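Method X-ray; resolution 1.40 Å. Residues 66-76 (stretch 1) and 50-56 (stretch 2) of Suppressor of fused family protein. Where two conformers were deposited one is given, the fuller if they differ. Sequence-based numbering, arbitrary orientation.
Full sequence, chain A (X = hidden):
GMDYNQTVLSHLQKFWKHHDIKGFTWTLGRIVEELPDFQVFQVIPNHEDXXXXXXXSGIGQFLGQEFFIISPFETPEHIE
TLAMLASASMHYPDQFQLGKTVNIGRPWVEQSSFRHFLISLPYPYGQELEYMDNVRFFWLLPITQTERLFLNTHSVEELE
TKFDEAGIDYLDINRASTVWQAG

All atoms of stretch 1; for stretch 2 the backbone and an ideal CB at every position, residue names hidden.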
ATOM      1  N   GLU A  66      -0.602   6.124   6.702  1.00 10.16           N
ATOM      2  CA  GLU A  66      -0.682   6.097   5.250  1.00 10.41           C
ATOM      3  C   GLU A  66      -0.357   4.688   4.772  1.00  9.56           C
ATOM      4  O   GLU A  66       0.089   3.842   5.563  1.00 10.40           O
ATOM      5  CB  GLU A  66       0.326   7.056   4.638  1.00 11.41           C
ATOM      6  CG  GLU A  66       0.174   8.511   5.028  1.00 10.61           C
ATOM      7  CD  GLU A  66      -1.074   9.246   4.584  1.00 11.10           C
ATOM      8  OE1 GLU A  66      -1.852   8.694   3.771  1.00 11.10           O
ATOM      9  OE2 GLU A  66      -1.286  10.396   5.085  1.00 10.71           O
ATOM     10  N   PHE A  67      -0.545   4.461   3.467  1.00 10.55           N
ATOM     11  CA  PHE A  67      -0.386   3.141   2.869  1.00 10.80           C
ATOM     12  C   PHE A  67       0.471   3.246   1.602  1.00 10.18           C
ATOM     13  O   PHE A  67       0.426   4.258   0.886  1.00 10.89           O
ATOM     14  CB  PHE A  67      -1.751   2.559   2.518  1.00 10.99           C
ATOM     15  CG  PHE A  67      -2.661   2.415   3.708  1.00 10.95           C
ATOM     16  CD1 PHE A  67      -2.489   1.348   4.591  1.00 12.35           C
ATOM     17  CD2 PHE A  67      -3.564   3.393   4.040  1.00 15.19           C
ATOM     18  CE1 PHE A  67      -3.277   1.243   5.704  1.00 12.90           C
ATOM     19  CE2 PHE A  67      -4.329   3.291   5.199  1.00 16.20           C
ATOM     20  CZ  PHE A  67      -4.182   2.231   6.026  1.00 14.15           C
ATOM     21  N   PHE A  68       1.222   2.197   1.272  1.00  9.73           N
ATOM     22  CA  PHE A  68       1.967   2.188   0.031  1.00  9.92           C
ATOM     23  C   PHE A  68       1.936   0.836  -0.658  1.00  9.31           C
ATOM     24  O   PHE A  68       1.795  -0.216  -0.020  1.00 11.09           O
ATOM     25  CB  PHE A  68       3.435   2.656   0.221  1.00 10.04           C
ATOM     26  CG  PHE A  68       4.256   1.786   1.085  1.00 11.20           C
ATOM     27  CD1 PHE A  68       4.978   0.734   0.512  1.00 11.58           C
ATOM     28  CD2 PHE A  68       4.370   2.008   2.432  1.00 11.78           C
ATOM     29  CE1 PHE A  68       5.743  -0.109   1.304  1.00 11.91           C
ATOM     30  CE2 PHE A  68       5.155   1.176   3.209  1.00 12.44           C
ATOM     31  CZ  PHE A  68       5.838   0.114   2.662  1.00 11.79           C
ATOM     32  N   ILE A  69       2.115   0.891  -1.976  1.00  9.35           N
ATOM     33  CA  ILE A  69       2.148  -0.271  -2.881  1.00 10.58           C
ATOM     34  C   ILE A  69       3.518  -0.285  -3.555  1.00 10.98           C
ATOM     35  O   ILE A  69       3.967   0.772  -4.071  1.00 11.09           O
ATOM     36  CB  ILE A  69       1.042  -0.179  -3.945  1.00 10.25           C
ATOM     37  CG1 ILE A  69      -0.349  -0.172  -3.321  1.00 11.85           C
ATOM     38  CG2 ILE A  69       1.186  -1.303  -4.986  1.00 12.61           C
ATOM     39  CD1 ILE A  69      -1.479   0.388  -4.192  1.00 13.54           C
ATOM     40  N   ILE A  70       4.148  -1.458  -3.556  1.00 11.11           N
ATOM     41  CA  ILE A  70       5.421  -1.667  -4.269  1.00 10.21           C
ATOM     42  C   ILE A  70       5.104  -2.406  -5.563  1.00 11.34           C
ATOM     43  O   ILE A  70       4.567  -3.507  -5.534  1.00 12.49           O
ATOM     44  CB  ILE A  70       6.498  -2.433  -3.441  1.00 10.49           C
ATOM     45  CG1 ILE A  70       6.552  -1.969  -1.979  1.00 11.66           C
ATOM     46  CG2 ILE A  70       7.855  -2.377  -4.148  1.00 13.67           C
ATOM     47  CD1 ILE A  70       7.486  -2.825  -1.108  1.00 12.91           C
ATOM     48  N   SER A  71       5.387  -1.778  -6.703  1.00 11.94           N
ATOM     49  CA  SER A  71       4.944  -2.276  -8.006  1.00 12.43           C
ATOM     50  C   SER A  71       6.106  -2.623  -8.912  1.00 13.46           C
ATOM     51  O   SER A  71       7.062  -1.845  -9.032  1.00 14.11           O
ATOM     52  CB  SER A  71       4.084  -1.238  -8.709  1.00 12.16           C
ATOM     53  OG  SER A  71       3.494  -1.750  -9.882  1.00 12.89           O
ATOM     54  N   PRO A  72       6.002  -3.755  -9.619  1.00 14.25           N
ATOM     55  CA  PRO A  72       7.083  -4.106 -10.556  1.00 13.70           C
ATOM     56  C   PRO A  72       7.218  -3.185 -11.764  1.00 15.34           C
ATOM     57  O   PRO A  72       8.280  -3.155 -12.416  1.00 19.11           O
ATOM     58  CB  PRO A  72       6.719  -5.558 -10.960  1.00 15.94           C
ATOM     59  CG  PRO A  72       5.295  -5.687 -10.742  1.00 16.86           C
ATOM     60  CD  PRO A  72       4.982  -4.820  -9.536  1.00 14.04           C
ATOM     61  N   PHE A  73       6.154  -2.483 -12.083  1.00 14.85           N
ATOM     62  CA  PHE A  73       6.142  -1.563 -13.205  1.00 15.48           C
ATOM     63  C   PHE A  73       5.284  -0.345 -12.883  1.00 15.04           C
ATOM     64  O   PHE A  73       4.467  -0.344 -11.954  1.00 13.97           O
ATOM     65  CB  PHE A  73       5.651  -2.281 -14.488  1.00 16.33           C
ATOM     66  CG  PHE A  73       4.333  -3.050 -14.304  1.00 15.91           C
ATOM     67  CD1 PHE A  73       3.104  -2.392 -14.307  1.00 18.58           C
ATOM     68  CD2 PHE A  73       4.341  -4.425 -14.172  1.00 17.28           C
ATOM     69  CE1 PHE A  73       1.892  -3.109 -14.157  1.00 18.40           C
ATOM     70  CE2 PHE A  73       3.139  -5.140 -13.984  1.00 18.61           C
ATOM     71  CZ  PHE A  73       1.942  -4.499 -14.015  1.00 18.40           C
ATOM     72  N   GLU A  74       5.491   0.710 -13.671  1.00 15.87           N
ATOM     73  CA  GLU A  74       4.700   1.922 -13.582  1.00 15.82           C
ATOM     74  C   GLU A  74       3.313   1.648 -14.065  1.00 14.70           C
ATOM     75  O   GLU A  74       3.097   1.075 -15.165  1.00 16.42           O
ATOM     76  CB  GLU A  74       5.320   3.004 -14.473  1.00 17.70           C
ATOM     77  CG  GLU A  74       4.651   4.329 -14.378  1.00 18.33           C
ATOM     78  CD  GLU A  74       5.331   5.420 -15.187  1.00 33.73           C
ATOM     79  OE1 GLU A  74       6.020   5.090 -16.179  1.00 32.33           O
ATOM     80  OE2 GLU A  74       5.178   6.605 -14.793  1.00 42.16           O
ATOM     81  N   THR A  75       2.331   2.081 -13.295  1.00 14.96           N
ATOM     82  CA  THR A  75       0.945   1.971 -13.702  1.00 14.11           C
ATOM     83  C   THR A  75       0.056   2.903 -12.882  1.00 13.35           C
ATOM     84  O   THR A  75       0.136   2.903 -11.664  1.00 14.07           O
ATOM     85  CB  THR A  75       0.389   0.550 -13.602  1.00 15.01           C
ATOM     86  OG1 THR A  75      -1.002   0.590 -13.895  1.00 15.13           O
ATOM     87  CG2 THR A  75       0.648  -0.123 -12.281  1.00 14.42           C
ATOM     88  N   PRO A  76      -0.850   3.627 -13.542  1.00 14.67           N
ATOM     89  CA  PRO A  76      -1.786   4.460 -12.825  1.00 14.69           C
ATOM     90  C   PRO A  76      -2.836   3.659 -12.058  1.00 14.26           C
ATOM     91  O   PRO A  76      -3.601   4.225 -11.252  1.00 13.90           O
ATOM     92  CB  PRO A  76      -2.421   5.303 -13.937  1.00 18.62           C
ATOM     93  CG  PRO A  76      -2.342   4.461 -15.082  1.00 19.61           C
ATOM     94  CD  PRO A  76      -1.018   3.780 -14.990  1.00 17.69           C
ATOM     95  N   UNK A  50      14.853  -2.022 -10.009  1.00 22.93           N
ATOM     96  CA  UNK A  50      14.178  -1.361  -8.876  0.50 20.88           C
ATOM     97  C   UNK A  50      12.694  -1.216  -9.148  1.00 19.24           C
ATOM     98  O   UNK A  50      12.332  -0.932 -10.254  1.00 21.32           O
ATOM     99  CB  UNK A  50      14.793   0.013  -8.602  0.50 20.88           C
ATOM    100  N   UNK A  51      11.828  -1.376  -8.122  1.00 17.68           N
ATOM    101  CA  UNK A  51      10.404  -1.192  -8.320  1.00 15.87           C
ATOM    102  C   UNK A  51       9.961   0.254  -8.198  1.00 16.04           C
ATOM    103  O   UNK A  51      10.767   1.125  -7.917  1.00 17.28           O
ATOM    104  CB  UNK A  51       9.631  -2.048  -7.315  1.00 15.87           C
ATOM    105  N   UNK A  52       8.679   0.458  -8.445  1.00 14.83           N
ATOM    106  CA  UNK A  52       8.001   1.729  -8.314  1.00 15.47           C
ATOM    107  C   UNK A  52       7.227   1.683  -6.994  1.00 15.45           C
ATOM    108  O   UNK A  52       6.622   0.667  -6.677  1.00 20.37           O
ATOM    109  CB  UNK A  52       7.083   2.005  -9.506  1.00 15.47           C
ATOM    110  N   UNK A  53       7.256   2.759  -6.230  1.00 12.30           N
ATOM    111  CA  UNK A  53       6.525   2.813  -4.993  1.00 10.98           C
ATOM    112  C   UNK A  53       5.493   3.929  -5.044  1.00 11.10           C
ATOM    113  O   UNK A  53       5.809   5.068  -5.354  1.00 12.44           O
ATOM    114  CB  UNK A  53       7.479   3.007  -3.813  1.00 10.98           C
ATOM    115  N   UNK A  54       4.241   3.592  -4.718  1.00 10.30           N
ATOM    116  CA  UNK A  54       3.124   4.528  -4.686  1.00  9.54           C
ATOM    117  C   UNK A  54       2.624   4.676  -3.255  1.00  9.79           C
ATOM    118  O   UNK A  54       2.278   3.666  -2.625  1.00 11.18           O
ATOM    119  CB  UNK A  54       1.995   4.063  -5.608  1.00  9.54           C
ATOM    120  N   UNK A  55       2.600   5.925  -2.753  1.00  9.86           N
ATOM    121  CA  UNK A  55       2.363   6.185  -1.350  1.00  9.79           C
ATOM    122  C   UNK A  55       1.199   7.181  -1.186  1.00 10.71           C
ATOM    123  O   UNK A  55       1.158   8.205  -1.867  1.00 11.46           O
ATOM    124  CB  UNK A  55       3.635   6.718  -0.687  1.00  9.79           C
ATOM    125  N   UNK A  56       0.248   6.884  -0.302  1.00 10.74           N
ATOM    126  CA  UNK A  56      -0.822   7.826  -0.013  1.00  9.88           C
ATOM    127  C   UNK A  56      -0.356   9.016   0.821  1.00  9.55           C
ATOM    128  O   UNK A  56       0.573   8.876   1.628  1.00 10.20           O
ATOM    129  CB  UNK A  56      -1.961   7.106   0.712  1.00  9.88           C
TER

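Residues 66-71 form a strand, and 52-56 pair with it in antiparallel fashion. Side chains alternate between two faces: Phe68 and Ile70 lie on one, Ile69 and Ser71 on the other.

Position 50 precedes the pairing. Its CB points away, and nothing of stretch 1 lies within 5.5 Å of it. Almost any residue would suit. The deposited residue is Glu50, which makes no contact here.

Position 51 has phi near -85°, and its N faces no acceptor in stretch 1. The ideal CB is 3.1 Å from Ser71 O and 3.6 Å from Ile70 CG2. A compact apolar residue would fit, and the phi value permits proline. It is Pro51. Its CG packs 3.5 Å from Ile70 CG2, and its CB lies 3.3 Å from Ser71 O.

Position 52 pairs with Ser71 in a hydrogen-bonded bridge. Its N gives a bond to Ser71 O (2.9 Å), and its O receives one from Ser71 N (2.7 Å). The CB lies on the face of Ile69 and Ser71, beside the backbone of Phe73 and Glu74. A broad flat side chain could cover that turn, though a long aliphatic one could also serve. It is Trp52, with chi1 m. Glu74 N and Phe73 C lie over one face of the indole. Glu74 CB sits 3.5 Å from the centroid of the six-membered ring, almost on its normal, in a CH-pi contact.

Position 53 is a non-hydrogen-bonded partner of Ile70. Its CB joins the face of Phe68 and Ile70, so an apolar residue is expected; valine, isoleucine or leucine would do. It is Val53. CG1 lies 4.0 Å from Phe68 CD1, and CG2 is 4.5 Å from Ile70 CG2. Its CA also makes a CA-H...O contact with Ile69 O (3.4 Å).

Position 54 bonds to Ile69 in both directions: N to Ile69 O and Ile69 N to O, each 2.9 Å. The CB returns to the Ser71 face. From there, a long side chain could run past Ser71 toward the free backbone N of Thr75. Phenylalanine or leucine could fill part of the path, but an acceptor at the tip would gain more. It is Tyr54. Thr75 N donates to OH at 3.1 Å, and CE1 passes 4.4 Å from Ser71 CB.

Position 55 is paired with Phe68 without hydrogen bonds. The ideal CB is 4.2 Å from Phe68 CB, which favours a beta-branched or other apolar residue. It is Val55, chi1 t, with CG2 3.8 Å from Phe68 CB.

Position 56 gives its N to Phe67 O (2.9 Å). Its CB points toward stretch 1, 3.4 Å from Glu66 OE1, and Phe67 N is nearby. A small side chain that can both donate and accept suits best; serine or threonine are candidates. It is Ser56, chi1 p. Its OG donates to Glu66 OE1 (2.7 Å) and accepts from Phe67 N (2.9 Å), so one hydroxyl serves both.

Stretch 2 (50-56) EPWVYVS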
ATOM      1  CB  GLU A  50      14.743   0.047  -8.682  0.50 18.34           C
ATOM      2  CG  GLU A  50      16.117   0.016  -8.073  0.50 21.11           C
ATOM      3  CD  GLU A  50      16.772   1.376  -7.987  0.50 23.65           C
ATOM      4  OE1 GLU A  50      16.080   2.393  -8.105  0.50 19.97           O
ATOM      5  OE2 GLU A  50      17.987   1.420  -7.790  0.50 25.14           O
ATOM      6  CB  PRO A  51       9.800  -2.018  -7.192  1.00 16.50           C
ATOM      7  CG  PRO A  51      10.774  -1.847  -6.068  1.00 18.72           C
ATOM      8  CD  PRO A  51      12.138  -1.830  -6.762  1.00 17.90           C
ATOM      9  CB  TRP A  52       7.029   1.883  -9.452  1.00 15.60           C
ATOM     10  CG  TRP A  52       7.700   1.820 -10.804  1.00 16.83           C
ATOM     11  CD1 TRP A  52       8.238   0.723 -11.431  1.00 18.55           C
ATOM     12  CD2 TRP A  52       7.921   2.917 -11.659  1.00 17.94           C
ATOM     13  NE1 TRP A  52       8.797   1.081 -12.634  1.00 20.37           N
ATOM     14  CE2 TRP A  52       8.605   2.432 -12.803  1.00 17.05           C
ATOM     15  CE3 TRP A  52       7.604   4.254 -11.582  1.00 18.11           C
ATOM     16  CZ2 TRP A  52       8.996   3.273 -13.846  1.00 18.80           C
ATOM     17  CZ3 TRP A  52       7.962   5.079 -12.608  1.00 20.16           C
ATOM     18  CH2 TRP A  52       8.648   4.579 -13.739  1.00 19.65           C
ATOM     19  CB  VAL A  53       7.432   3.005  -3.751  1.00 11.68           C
ATOM     20  CG1 VAL A  53       6.625   2.905  -2.449  1.00 13.30           C
ATOM     21  CG2 VAL A  53       8.588   2.000  -3.775  1.00 15.61           C
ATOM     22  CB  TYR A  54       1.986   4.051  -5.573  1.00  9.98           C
ATOM     23  CG  TYR A  54       2.265   4.033  -7.085  1.00 10.53           C
ATOM     24  CD1 TYR A  54       3.050   3.045  -7.655  1.00 11.42           C
ATOM     25  CD2 TYR A  54       1.836   5.082  -7.883  1.00 12.11           C
ATOM     26  CE1 TYR A  54       3.336   3.060  -9.009  1.00 12.32           C
ATOM     27  CE2 TYR A  54       2.106   5.098  -9.246  1.00 12.61           C
ATOM     28  CZ  TYR A  54       2.855   4.071  -9.802  1.00 11.94           C
ATOM     29  OH  TYR A  54       3.132   4.120 -11.164  1.00 14.47           O
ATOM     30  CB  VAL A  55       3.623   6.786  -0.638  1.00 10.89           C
ATOM     31  CG1 VAL A  55       3.340   6.933   0.886  1.00 11.87           C
ATOM     32  CG2 VAL A  55       4.903   5.972  -0.962  1.00 11.53           C
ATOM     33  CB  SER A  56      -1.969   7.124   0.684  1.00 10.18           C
ATOM     34  OG  SER A  56      -1.672   6.696   2.016  1.00 10.44           O
TER
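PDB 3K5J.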